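PDB 6HKE: possible TctC subunit of the Tripartite Tricarboxylate Transport(TTT) Family from Rhodopseudomonas palustris, which binds malate and, as the periplasmic binding protein of a tripartite tricarboxylate transporter, probably delivers this C4-dicarboxylate for uptake into the cell. Local coordinates for residues Pro14-Thr19 and Asp72-Ile77; Lys43-Pro48 and Ala253-Ala258; Thr109-Leu114 and Gln192-Val197; Ala211-Asp216 and Gly232-Ala237. The protein carries 2 engineered substitutions. One frame throughout, in Å; residues are numbered along the deposited sequence.

In the fold
The four contacts fall into two neighbouring pairs along the two-lobed body of a periplasmic binding protein. Interactions 1 and 2 lie with their centres about 10 Å apart and touch, Val18 N sitting 3.1 Å from Pro48 O in a probable hydrogen bond. Interactions 3 and 4 are likewise about 10 Å apart between centres and share strand pairing, with Ala211 N 2.7 Å from Val113 O. Between centres, interactions 1 and 3 are about 28 Å apart, yet both reach the same mixed sheet. Interaction 3 touches malate directly through Gln192. In interaction 4 the side chain of Val235 lies about 9 Å from the bound malates, while interaction 2 is remote from the pocket.

Interaction 1 (Pro14-Thr19 and Asp72-Ile77); sequences PVRTVT and DGHTLI
Pro14 packs against the imidazole of His74, its CB 3.4 Å from His74 NE2. The next residue, Val15, donates its backbone N-H to His74 NE2 at 3.0 Å, nearly in the ring plane, which suggests that this nitrogen carries no proton. Phe13 meets the same ring edge-to-face. Arg16 covers one face of it: the guanidinium lies stacked on the imidazole with the centres 4.0 Å apart and the planes 23° from each other. Arg16 CG sits between the backbone N and the carbonyl carbon (chi1 64°), which sets it beside His74 CD2; the extended chain beyond then brings the guanidinium over the ring. At the guanidinium edge Arg16 NH2 reaches Asp72 OD2 at 3.3 Å in a weak hydrogen bond within a salt bridge. Asp72 is steadied in turn, since its OD1 accepts the His74 N-H and closes an Asx turn; Gly73, in between, has a positive phi that glycine accepts easily. Val18 makes an apolar contact, its CG1 3.9 Å from Leu76 CD1. Thr19 finishes the contact through its backbone, its N donating to His74 O at 2.7 Å and its O receiving Leu76 N at 2.8 Å, while its hydroxyl bonds to Glu50. These two backbone bonds, with Thr19 bridged to Thr75, begin the parallel pairing between strands 18-22 and 75-80, the arrangement of an alpha/beta lobe in a periplasmic binding protein.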
loop_
_atom_site.group_PDB
_atom_site.type_symbol
_atom_site.label_atom_id
_atom_site.label_comp_id
_atom_site.label_asym_id
_atom_site.label_seq_id
_atom_site.Cartn_x
_atom_site.Cartn_y
_atom_site.Cartn_z
ATOM N N PRO A 14 -15.379 12.199 18.946
ATOM C CA PRO A 14 -15.854 13.100 17.893
ATOM C C PRO A 14 -17.200 13.754 18.228
ATOM O O PRO A 14 -17.883 13.231 19.065
ATOM C CB PRO A 14 -15.982 12.172 16.676
ATOM C CG PRO A 14 -16.229 10.803 17.270
ATOM C CD PRO A 14 -15.475 10.777 18.579
ATOM N N VAL A 15 -17.515 14.870 17.562
ATOM C CA VAL A 15 -18.804 15.632 17.626
ATOM C C VAL A 15 -19.658 15.342 16.382
ATOM O O VAL A 15 -20.818 15.788 16.325
ATOM C CB VAL A 15 -18.521 17.138 17.762
ATOM C CG1 VAL A 15 -19.773 17.982 17.577
ATOM C CG2 VAL A 15 -17.849 17.452 19.095
ATOM N N ARG A 16 -19.117 14.622 15.405
ATOM C CA ARG A 16 -19.827 14.372 14.124
ATOM C C ARG A 16 -19.090 13.284 13.353
ATOM O O ARG A 16 -18.053 12.812 13.851
ATOM C CB ARG A 16 -19.893 15.656 13.285
ATOM C CG ARG A 16 -18.534 16.173 12.836
ATOM C CD ARG A 16 -18.568 17.601 12.365
ATOM N NE ARG A 16 -17.317 17.850 11.668
ATOM C CZ ARG A 16 -16.250 18.472 12.163
ATOM N NH1 ARG A 16 -16.263 18.958 13.392
ATOM N NH2 ARG A 16 -15.162 18.598 11.413
ATOM N N THR A 17 -19.584 12.961 12.161
ATOM C CA THR A 17 -19.009 11.927 11.272
ATOM C C THR A 17 -17.528 12.230 11.056
ATOM O O THR A 17 -17.193 13.391 10.774
ATOM C CB THR A 17 -19.796 11.847 9.965
ATOM O OG1 THR A 17 -21.120 11.479 10.337
ATOM C CG2 THR A 17 -19.230 10.844 8.989
ATOM N N VAL A 18 -16.663 11.235 11.254
ATOM C CA VAL A 18 -15.213 11.359 10.948
ATOM C C VAL A 18 -15.021 10.991 9.474
ATOM O O VAL A 18 -15.587 9.970 9.047
ATOM C CB VAL A 18 -14.357 10.488 11.876
ATOM C CG1 VAL A 18 -12.889 10.534 11.481
ATOM C CG2 VAL A 18 -14.551 10.874 13.335
ATOM N N THR A 19 -14.293 11.821 8.725
ATOM C CA THR A 19 -13.883 11.542 7.329
ATOM C C THR A 19 -12.484 10.911 7.349
ATOM O O THR A 19 -11.549 11.493 7.932
ATOM C CB THR A 19 -13.999 12.800 6.466
ATOM O OG1 THR A 19 -15.392 13.123 6.421
ATOM C CG2 THR A 19 -13.472 12.605 5.061
ATOM N N ASP A 72 -8.580 18.802 13.931
ATOM C CA ASP A 72 -9.600 18.544 14.986
ATOM C C ASP A 72 -9.845 17.034 15.095
ATOM O O ASP A 72 -10.591 16.626 15.980
ATOM C CB ASP A 72 -10.877 19.353 14.739
ATOM C CG ASP A 72 -11.596 19.065 13.426
ATOM O OD1 ASP A 72 -11.172 18.140 12.707
ATOM O OD2 ASP A 72 -12.601 19.759 13.146
ATOM N N GLY A 73 -9.219 16.228 14.238
ATOM C CA GLY A 73 -9.367 14.766 14.267
ATOM C C GLY A 73 -10.506 14.262 13.399
ATOM O O GLY A 73 -10.590 13.042 13.234
ATOM N N HIS A 74 -11.339 15.137 12.834
ATOM C CA HIS A 74 -12.516 14.728 12.025
ATOM C C HIS A 74 -12.109 14.462 10.566
ATOM O O HIS A 74 -12.935 13.879 9.852
ATOM C CB HIS A 74 -13.647 15.747 12.189
ATOM C CG HIS A 74 -14.272 15.683 13.544
ATOM N ND1 HIS A 74 -13.865 16.502 14.591
ATOM C CD2 HIS A 74 -15.242 14.878 14.044
ATOM C CE1 HIS A 74 -14.586 16.219 15.669
ATOM N NE2 HIS A 74 -15.437 15.222 15.360
ATOM N N THR A 75 -10.896 14.853 10.145
ATOM C CA THR A 75 -10.361 14.613 8.773
ATOM C C THR A 75 -9.020 13.890 8.872
ATOM O O THR A 75 -8.046 14.501 9.311
ATOM C CB THR A 75 -10.247 15.904 7.956
ATOM O OG1 THR A 75 -11.515 16.554 7.959
ATOM C CG2 THR A 75 -9.865 15.644 6.519
ATOM N N LEU A 76 -9.000 12.623 8.474
ATOM C CA LEU A 76 -7.825 11.733 8.588
ATOM C C LEU A 76 -7.436 11.240 7.197
ATOM O O LEU A 76 -8.262 11.321 6.284
ATOM C CB LEU A 76 -8.196 10.582 9.528
ATOM C CG LEU A 76 -8.660 11.007 10.920
ATOM C CD1 LEU A 76 -9.081 9.794 11.746
ATOM C CD2 LEU A 76 -7.553 11.778 11.635
ATOM N N ILE A 77 -6.193 10.788 7.049
ATOM C CA ILE A 77 -5.674 10.221 5.774
ATOM C C ILE A 77 -5.128 8.829 6.081
ATOM O O ILE A 77 -4.427 8.656 7.094
ATOM C CB ILE A 77 -4.627 11.157 5.110
ATOM C CG1 ILE A 77 -4.073 10.591 3.798
ATOM C CG2 ILE A 77 -3.477 11.528 6.040
ATOM C CD1 ILE A 77 -5.016 10.680 2.655
#

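Interaction 2 (Lys43-Pro48 and Ala253-Ala258); sequences KTLGQP and AKLNAA
Thr44, near the C-terminal end of helix 29-45, comes close to Ala258 of helix 249-263, their CA atoms 5.2 Å apart, in a helix-helix packing that ends where Gly46 leaves the helix with positive phi. Alanine suits this close approach because its single methyl leaves room for the Thr44 side chain, whose CB lies 3.8 Å from Ala258 CB. Leu45 buries more surface here than any other single residue. Its CG stands anti to the carbonyl carbon (chi1 -60°), and from there the two methyls divide the work, CD2 resting 3.6 Å from Ala258 CB and CD1 3.8 Å from Leu255 CD2. The two leucines cross at about a right angle; Leu45 also touches Pro14, and Leu255 touches Phe13. An alanine in place of Leu45 would probably open a gap here, leaving Leu255 CD2 and Ala258 CB without the methyls they pack against. Lys254 suits the border of this patch, because its aliphatic part can lie beside Leu45 CD2 while its charged end bends toward the end of the other helix. There Lys254 NZ stands 3.3 Å from Thr44 O, among carbonyls whose partial charge would probably attract the ammonium group. Thr44 contributes a polar link as well: its OG1, which also has a weak bond from Arg261, shares a water with the other helix, and that water donates to Ala258 O at 2.7 Å.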
loop_
_atom_site.group_PDB
_atom_site.type_symbol
_atom_site.label_atom_id
_atom_site.label_comp_id
_atom_site.label_asym_id
_atom_site.label_seq_id
_atom_site.Cartn_x
_atom_site.Cartn_y
_atom_site.Cartn_z
ATOM N N LYS A 43 -17.525 1.874 16.742
ATOM C CA LYS A 43 -17.959 1.297 18.055
ATOM C C LYS A 43 -17.219 1.955 19.225
ATOM O O LYS A 43 -17.817 2.086 20.301
ATOM C CB LYS A 43 -17.739 -0.214 18.084
ATOM C CG LYS A 43 -18.590 -0.976 17.084
ATOM C CD LYS A 43 -18.499 -2.479 17.244
ATOM C CE LYS A 43 -19.248 -3.219 16.154
ATOM N NZ LYS A 43 -18.734 -4.600 15.978
ATOM N N THR A 44 -15.969 2.361 19.045
ATOM C CA THR A 44 -15.188 3.043 20.108
ATOM C C THR A 44 -15.467 4.547 20.062
ATOM O O THR A 44 -15.549 5.173 21.118
ATOM C CB THR A 44 -13.701 2.681 19.988
ATOM O OG1 THR A 44 -13.674 1.264 20.030
ATOM C CG2 THR A 44 -12.842 3.248 21.093
ATOM N N LEU A 45 -15.587 5.129 18.880
ATOM C CA LEU A 45 -15.684 6.601 18.740
ATOM C C LEU A 45 -17.094 7.100 19.088
ATOM O O LEU A 45 -17.179 8.241 19.534
ATOM C CB LEU A 45 -15.278 6.996 17.314
ATOM C CG LEU A 45 -13.856 6.615 16.924
ATOM C CD1 LEU A 45 -13.565 7.097 15.527
ATOM C CD2 LEU A 45 -12.837 7.172 17.917
ATOM N N GLY A 46 -18.148 6.319 18.836
ATOM C CA GLY A 46 -19.547 6.721 19.090
ATOM C C GLY A 46 -20.114 7.561 17.954
ATOM O O GLY A 46 -21.256 8.041 18.073
ATOM N N GLN A 47 -19.366 7.704 16.864
ATOM C CA GLN A 47 -19.814 8.420 15.644
ATOM C C GLN A 47 -19.466 7.563 14.432
ATOM O O GLN A 47 -18.481 6.835 14.429
ATOM C CB GLN A 47 -19.178 9.816 15.568
ATOM C CG GLN A 47 -19.739 10.814 16.577
ATOM C CD GLN A 47 -21.135 11.310 16.270
ATOM O OE1 GLN A 47 -21.617 11.247 15.141
ATOM N NE2 GLN A 47 -21.801 11.825 17.288
ATOM N N PRO A 48 -20.248 7.632 13.339
ATOM C CA PRO A 48 -19.908 6.886 12.136
ATOM C C PRO A 48 -18.639 7.448 11.468
ATOM O O PRO A 48 -18.247 8.596 11.721
ATOM C CB PRO A 48 -21.169 7.023 11.286
ATOM C CG PRO A 48 -21.744 8.340 11.697
ATOM C CD PRO A 48 -21.446 8.464 13.175
ATOM N N ALA A 253 -4.949 9.778 20.845
ATOM C CA ALA A 253 -4.991 8.598 21.758
ATOM C C ALA A 253 -6.292 7.805 21.535
ATOM O O ALA A 253 -6.242 6.575 21.426
ATOM C CB ALA A 253 -4.834 9.042 23.194
ATOM N N LYS A 254 -7.419 8.508 21.410
ATOM C CA LYS A 254 -8.774 7.917 21.283
ATOM C C LYS A 254 -8.904 7.263 19.905
ATOM O O LYS A 254 -9.516 6.189 19.825
ATOM C CB LYS A 254 -9.832 8.998 21.513
ATOM C CG LYS A 254 -11.279 8.529 21.434
ATOM C CD LYS A 254 -12.169 9.180 22.476
ATOM C CE LYS A 254 -13.598 9.388 22.015
ATOM N NZ LYS A 254 -14.361 8.119 21.974
ATOM N N LEU A 255 -8.380 7.893 18.855
ATOM C CA LEU A 255 -8.435 7.302 17.494
ATOM C C LEU A 255 -7.585 6.042 17.520
ATOM O O LEU A 255 -8.056 4.990 17.055
ATOM C CB LEU A 255 -7.934 8.303 16.453
ATOM C CG LEU A 255 -8.912 9.431 16.136
ATOM C CD1 LEU A 255 -8.272 10.478 15.238
ATOM C CD2 LEU A 255 -10.182 8.883 15.504
ATOM N N ASN A 256 -6.398 6.138 18.112
ATOM C CA ASN A 256 -5.423 5.023 18.154
ATOM C C ASN A 256 -6.047 3.809 18.855
ATOM O O ASN A 256 -5.868 2.663 18.381
ATOM C CB ASN A 256 -4.144 5.460 18.861
ATOM C CG ASN A 256 -3.197 4.311 19.036
ATOM O OD1 ASN A 256 -3.274 3.621 20.032
ATOM N ND2 ASN A 256 -2.353 4.076 18.052
ATOM N N ALA A 257 -6.716 4.046 19.968
ATOM C CA ALA A 257 -7.376 3.000 20.776
ATOM C C ALA A 257 -8.535 2.424 19.948
ATOM O O ALA A 257 -8.759 1.204 20.013
ATOM C CB ALA A 257 -7.828 3.574 22.105
ATOM N N ALA A 258 -9.232 3.264 19.181
ATOM C CA ALA A 258 -10.339 2.832 18.295
ATOM C C ALA A 258 -9.770 1.870 17.246
ATOM O O ALA A 258 -10.377 0.827 16.975
ATOM C CB ALA A 258 -11.028 4.020 17.677
HETATM O O HOH W 1 -12.899 0.624 17.774
#

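Interaction 3 (Thr109-Leu114 and Gln192-Val197); sequences TEMPVL and QIVNAV. With MLT (D-malate), chain D; LMR ((2S)-2-hydroxybutanedioic acid), chain E.
Beside the malate pocket, Met111 and Pro112 of strand 102-118 meet the junction where strand 188-192 gives way to helix 193-201. Gln192 occupies the N-cap position and still pairs with Val113 as an antiparallel, non-hydrogen-bonded partner, so one residue serves both sheet and helix. The next residue is tied down as well, Ile193 N donating to Pro112 O at 3.1 Å. The packing around this bond is largely apolar. Met111 CB lies 3.6 Å from Ile193 CG2, and the bend at chi3 (82°) directs Met111 CE to the methyls of Val194. The Met111 chain crosses Val194 at about a right angle, SD 3.5 Å from Val194 CG2 and also against Gln192 CB. A long, flexible thioether suits a place where one chain must touch three successive residues. Farther along the strand, Leu114 CD1 packs on the helix, 4.0 Å from both Ile193 CG1 and Ala196 CB. With its CB packed on Met111, Gln192 extends beyond CG into the pocket, where His80, Thr30, Val150, Ser151 and Thr174 also bind malate. Both malate enantiomers are modelled there in overlapping positions, as alternatives that cannot be bound at once, and the amide addresses the hydroxyl of each. Gln192 NE2 bonds weakly to O3 of D-malate at 3.3 Å. To O2 of the (2S) form, Gln192 NE2 donates at 2.7 Å.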
loop_
_atom_site.group_PDB
_atom_site.type_symbol
_atom_site.label_atom_id
_atom_site.label_comp_id
_atom_site.label_asym_id
_atom_site.label_seq_id
_atom_site.Cartn_x
_atom_site.Cartn_y
_atom_site.Cartn_z
ATOM N N THR A 109 -2.059 -2.062 9.151
ATOM C CA THR A 109 -1.618 -3.374 8.646
ATOM C C THR A 109 -0.257 -3.244 7.970
ATOM O O THR A 109 0.242 -2.109 7.758
ATOM C CB THR A 109 -2.654 -3.976 7.687
ATOM O OG1 THR A 109 -2.307 -5.354 7.508
ATOM C CG2 THR A 109 -2.727 -3.277 6.342
ATOM N N GLU A 110 0.320 -4.402 7.686
ATOM C CA GLU A 110 1.579 -4.577 6.935
ATOM C C GLU A 110 1.367 -5.839 6.119
ATOM O O GLU A 110 0.722 -6.770 6.630
ATOM C CB GLU A 110 2.778 -4.685 7.881
ATOM C CG GLU A 110 4.126 -4.631 7.177
ATOM C CD GLU A 110 5.258 -4.076 8.033
ATOM O OE1 GLU A 110 5.120 -4.107 9.296
ATOM O OE2 GLU A 110 6.268 -3.590 7.436
ATOM N N MET A 111 1.820 -5.830 4.877
ATOM C CA MET A 111 1.659 -6.987 3.981
ATOM C C MET A 111 2.760 -6.967 2.926
ATOM O O MET A 111 3.254 -5.906 2.531
ATOM C CB MET A 111 0.282 -6.911 3.322
ATOM C CG MET A 111 0.153 -5.777 2.326
ATOM S SD MET A 111 -1.538 -5.676 1.710
ATOM C CE MET A 111 -2.353 -4.769 3.020
ATOM N N PRO A 112 3.158 -8.152 2.422
ATOM C CA PRO A 112 4.071 -8.209 1.290
ATOM C C PRO A 112 3.419 -7.777 -0.032
ATOM O O PRO A 112 2.196 -7.723 -0.172
ATOM C CB PRO A 112 4.512 -9.669 1.265
ATOM C CG PRO A 112 3.336 -10.409 1.865
ATOM C CD PRO A 112 2.786 -9.481 2.927
ATOM N N VAL A 113 4.302 -7.437 -0.951
ATOM C CA VAL A 113 4.038 -7.096 -2.366
ATOM C C VAL A 113 4.442 -8.304 -3.217
ATOM O O VAL A 113 5.487 -8.951 -2.902
ATOM C CB VAL A 113 4.854 -5.851 -2.745
ATOM C CG1 VAL A 113 4.984 -5.676 -4.249
ATOM C CG2 VAL A 113 4.276 -4.611 -2.093
ATOM N N LEU A 114 3.668 -8.543 -4.279
ATOM C CA LEU A 114 3.826 -9.639 -5.257
ATOM C C LEU A 114 4.065 -9.053 -6.643
ATOM O O LEU A 114 3.380 -8.083 -7.000
ATOM C CB LEU A 114 2.531 -10.448 -5.274
ATOM C CG LEU A 114 2.343 -11.376 -4.086
ATOM C CD1 LEU A 114 0.932 -11.921 -4.040
ATOM C CD2 LEU A 114 3.335 -12.521 -4.168
ATOM N N GLN A 192 0.141 -5.149 -3.656
ATOM C CA GLN A 192 -0.132 -5.597 -2.275
ATOM C C GLN A 192 -0.948 -6.902 -2.313
ATOM O O GLN A 192 -1.886 -7.037 -3.129
ATOM C CB GLN A 192 -0.816 -4.442 -1.540
ATOM C CG GLN A 192 0.157 -3.317 -1.212
ATOM C CD GLN A 192 -0.531 -2.006 -0.964
ATOM O OE1 GLN A 192 -0.811 -1.659 0.183
ATOM N NE2 GLN A 192 -0.847 -1.298 -2.044
ATOM N N ILE A 193 -0.597 -7.832 -1.431
ATOM C CA ILE A 193 -1.153 -9.208 -1.406
ATOM C C ILE A 193 -2.682 -9.159 -1.252
ATOM O O ILE A 193 -3.335 -9.992 -1.904
ATOM C CB ILE A 193 -0.439 -10.042 -0.317
ATOM C CG1 ILE A 193 -0.774 -11.527 -0.440
ATOM C CG2 ILE A 193 -0.732 -9.516 1.070
ATOM C CD1 ILE A 193 0.124 -12.417 0.371
ATOM N N VAL A 194 -3.247 -8.254 -0.443
ATOM C CA VAL A 194 -4.731 -8.202 -0.228
ATOM C C VAL A 194 -5.444 -7.919 -1.551
ATOM O O VAL A 194 -6.510 -8.443 -1.745
ATOM C CB VAL A 194 -5.193 -7.203 0.852
ATOM C CG1 VAL A 194 -4.687 -7.596 2.222
ATOM C CG2 VAL A 194 -4.810 -5.782 0.522
ATOM N N ASN A 195 -4.872 -7.128 -2.443
ATOM C CA ASN A 195 -5.488 -6.933 -3.777
ATOM C C ASN A 195 -5.307 -8.187 -4.635
ATOM O O ASN A 195 -6.261 -8.545 -5.348
ATOM C CB ASN A 195 -4.892 -5.752 -4.528
ATOM C CG ASN A 195 -5.845 -5.239 -5.582
ATOM O OD1 ASN A 195 -7.052 -5.180 -5.349
ATOM N ND2 ASN A 195 -5.308 -4.862 -6.728
ATOM N N ALA A 196 -4.131 -8.813 -4.592
ATOM C CA ALA A 196 -3.724 -9.865 -5.549
ATOM C C ALA A 196 -4.453 -11.187 -5.246
ATOM O O ALA A 196 -4.712 -11.955 -6.195
ATOM C CB ALA A 196 -2.230 -10.040 -5.500
ATOM N N VAL A 197 -4.768 -11.459 -3.977
ATOM C CA VAL A 197 -5.129 -12.837 -3.541
ATOM C C VAL A 197 -6.397 -13.271 -4.265
ATOM O O VAL A 197 -6.384 -14.330 -4.871
ATOM C CB VAL A 197 -5.222 -12.997 -2.009
ATOM C CG1 VAL A 197 -6.240 -14.061 -1.610
ATOM C CG2 VAL A 197 -3.863 -13.341 -1.424
HETATM C C1 MLT D . -0.785 1.654 -4.245
HETATM O O1 MLT D . 0.044 2.265 -3.536
HETATM O O2 MLT D . -0.407 1.005 -5.247
HETATM C C2 MLT D . -2.252 1.752 -3.890
HETATM O O3 MLT D . -2.604 1.479 -2.518
HETATM C C3 MLT D . -3.079 0.757 -4.648
HETATM C C4 MLT D . -4.484 1.055 -4.194
HETATM O O4 MLT D . -4.752 1.082 -2.962
HETATM O O5 MLT D . -5.306 1.300 -5.101
HETATM C C1 LMR E . -0.691 1.410 -4.436
HETATM O O1A LMR E . -0.372 2.470 -3.875
HETATM O O1B LMR E . 0.057 0.766 -5.219
HETATM C C2 LMR E . -2.086 0.842 -4.133
HETATM O O2 LMR E . -2.395 0.746 -2.746
HETATM C C3 LMR E . -3.209 1.657 -4.782
HETATM C C4 LMR E . -4.514 1.174 -4.173
HETATM O O4A LMR E . -5.323 0.595 -4.922
HETATM O O4B LMR E . -4.700 1.338 -2.942
#

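Interaction 4 (Ala211-Asp216 and Gly232-Ala237); sequences AASERD and GFQVGA
The phenyl ring of Phe233 carries the methyl of Ala211 on one face: Ala211 CB lies 3.8 Å from the ring centroid, 18° off the normal, in a CH-pi contact displaced a little toward CE2. Leu158 and Leu161 of helix 150-162 also pack against the Phe233 side chain. Alanine suits the place, its single methyl fitting between the ring and Val235 CB, 4.2 Å away from Ala211 CB. The other flat group is the amide of Gln234. Its OE1 accepts from Ser213 OG at 3.0 Å, met in the carbonyl plane on a lone pair, while its NE2 donates to a water at 2.6 Å. The same water donates to Ala212 O, so one amide serves two neighbouring residues, one directly and one through solvent. An alanine in place of Gln234 would probably leave Ser213 OG without its acceptor, free to turn, and the water that bonds Ala212 O without its amide donor. The backbones join directly, Val235 N donating to Ala211 O at 2.9 Å. Phe233 centres an inverse gamma turn that leads into this bond. The chemistry implies a join of two characters ahead of strand 236-244: apolar contact at the buried Ala211, Phe233 and Val235, and a water-linked polar contact at the more exposed Ser213 and Gln234.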
loop_
_atom_site.group_PDB
_atom_site.type_symbol
_atom_site.label_atom_id
_atom_site.label_comp_id
_atom_site.label_asym_id
_atom_site.label_seq_id
_atom_site.Cartn_x
_atom_site.Cartn_y
_atom_site.Cartn_z
ATOM N N ALA A 211 7.877 -10.271 -2.611
ATOM C CA ALA A 211 8.991 -9.389 -2.210
ATOM C C ALA A 211 9.112 -9.430 -0.689
ATOM O O ALA A 211 8.851 -8.394 -0.039
ATOM C CB ALA A 211 8.765 -7.994 -2.717
ATOM N N ALA A 212 9.484 -10.597 -0.170
ATOM C CA ALA A 212 9.528 -10.930 1.272
ATOM C C ALA A 212 10.681 -11.898 1.515
ATOM O O ALA A 212 11.149 -12.523 0.532
ATOM C CB ALA A 212 8.212 -11.536 1.713
ATOM N N SER A 213 11.108 -11.989 2.772
ATOM C CA SER A 213 12.141 -12.920 3.305
ATOM C C SER A 213 11.631 -14.359 3.284
ATOM O O SER A 213 12.449 -15.270 3.137
ATOM C CB SER A 213 12.505 -12.552 4.718
ATOM O OG SER A 213 13.177 -11.307 4.735
ATOM N N GLU A 214 10.333 -14.531 3.531
ATOM C CA GLU A 214 9.681 -15.839 3.780
ATOM C C GLU A 214 8.442 -15.926 2.889
ATOM O O GLU A 214 7.865 -14.875 2.557
ATOM C CB GLU A 214 9.333 -15.991 5.260
ATOM C CG GLU A 214 10.513 -16.350 6.144
ATOM C CD GLU A 214 10.168 -16.446 7.629
ATOM O OE1 GLU A 214 9.672 -15.436 8.192
ATOM O OE2 GLU A 214 10.384 -17.531 8.227
ATOM N N ARG A 215 8.095 -17.135 2.460
ATOM C CA ARG A 215 6.862 -17.388 1.675
ATOM C C ARG A 215 5.680 -17.018 2.559
ATOM O O ARG A 215 5.804 -17.149 3.787
ATOM C CB ARG A 215 6.800 -18.838 1.200
ATOM C CG ARG A 215 7.865 -19.179 0.170
ATOM C CD ARG A 215 7.413 -20.354 -0.664
ATOM N NE ARG A 215 8.323 -20.734 -1.724
ATOM C CZ ARG A 215 8.014 -21.602 -2.671
ATOM N NH1 ARG A 215 6.817 -22.173 -2.679
ATOM N NH2 ARG A 215 8.916 -21.930 -3.590
ATOM N N ASP A 216 4.603 -16.524 1.964
ATOM C CA ASP A 216 3.378 -16.198 2.727
ATOM C C ASP A 216 2.461 -17.422 2.699
ATOM O O ASP A 216 2.169 -17.966 1.650
ATOM C CB ASP A 216 2.747 -14.919 2.189
ATOM C CG ASP A 216 1.798 -14.252 3.164
ATOM O OD1 ASP A 216 0.801 -14.906 3.550
ATOM O OD2 ASP A 216 2.049 -13.075 3.516
ATOM N N GLY A 232 17.376 -8.493 -3.379
ATOM C CA GLY A 232 17.145 -7.046 -3.213
ATOM C C GLY A 232 15.668 -6.688 -3.301
ATOM O O GLY A 232 15.309 -5.577 -2.909
ATOM N N PHE A 233 14.831 -7.562 -3.868
ATOM C CA PHE A 233 13.400 -7.246 -4.102
ATOM C C PHE A 233 12.591 -7.641 -2.861
ATOM O O PHE A 233 12.002 -8.718 -2.870
ATOM C CB PHE A 233 12.930 -7.899 -5.401
ATOM C CG PHE A 233 11.536 -7.495 -5.794
ATOM C CD1 PHE A 233 11.207 -6.162 -5.930
ATOM C CD2 PHE A 233 10.554 -8.446 -6.002
ATOM C CE1 PHE A 233 9.919 -5.789 -6.272
ATOM C CE2 PHE A 233 9.270 -8.074 -6.364
ATOM C CZ PHE A 233 8.954 -6.745 -6.495
ATOM N N GLN A 234 12.631 -6.800 -1.818
ATOM C CA GLN A 234 11.856 -6.945 -0.552
ATOM C C GLN A 234 11.119 -5.636 -0.274
ATOM O O GLN A 234 11.763 -4.626 -0.030
ATOM C CB GLN A 234 12.707 -7.301 0.672
ATOM C CG GLN A 234 13.647 -8.473 0.427
ATOM C CD GLN A 234 13.643 -9.492 1.540
ATOM O OE1 GLN A 234 13.502 -9.150 2.718
ATOM N NE2 GLN A 234 13.806 -10.753 1.161
ATOM N N VAL A 235 9.798 -5.702 -0.272
ATOM C CA VAL A 235 8.906 -4.547 -0.029
ATOM C C VAL A 235 7.866 -5.013 0.992
ATOM O O VAL A 235 7.061 -5.927 0.681
ATOM C CB VAL A 235 8.296 -4.031 -1.347
ATOM C CG1 VAL A 235 7.390 -2.841 -1.110
ATOM C CG2 VAL A 235 9.366 -3.674 -2.369
ATOM N N GLY A 236 7.960 -4.479 2.207
ATOM C CA GLY A 236 6.935 -4.629 3.252
ATOM C C GLY A 236 6.058 -3.404 3.214
ATOM O O GLY A 236 6.569 -2.311 3.573
ATOM N N ALA A 237 4.839 -3.550 2.690
ATOM C CA ALA A 237 3.899 -2.434 2.492
ATOM C C ALA A 237 3.104 -2.240 3.775
ATOM O O ALA A 237 2.153 -2.983 4.011
ATOM C CB ALA A 237 2.997 -2.706 1.314
HETATM O O HOH W 2 13.119 -11.904 -1.111
#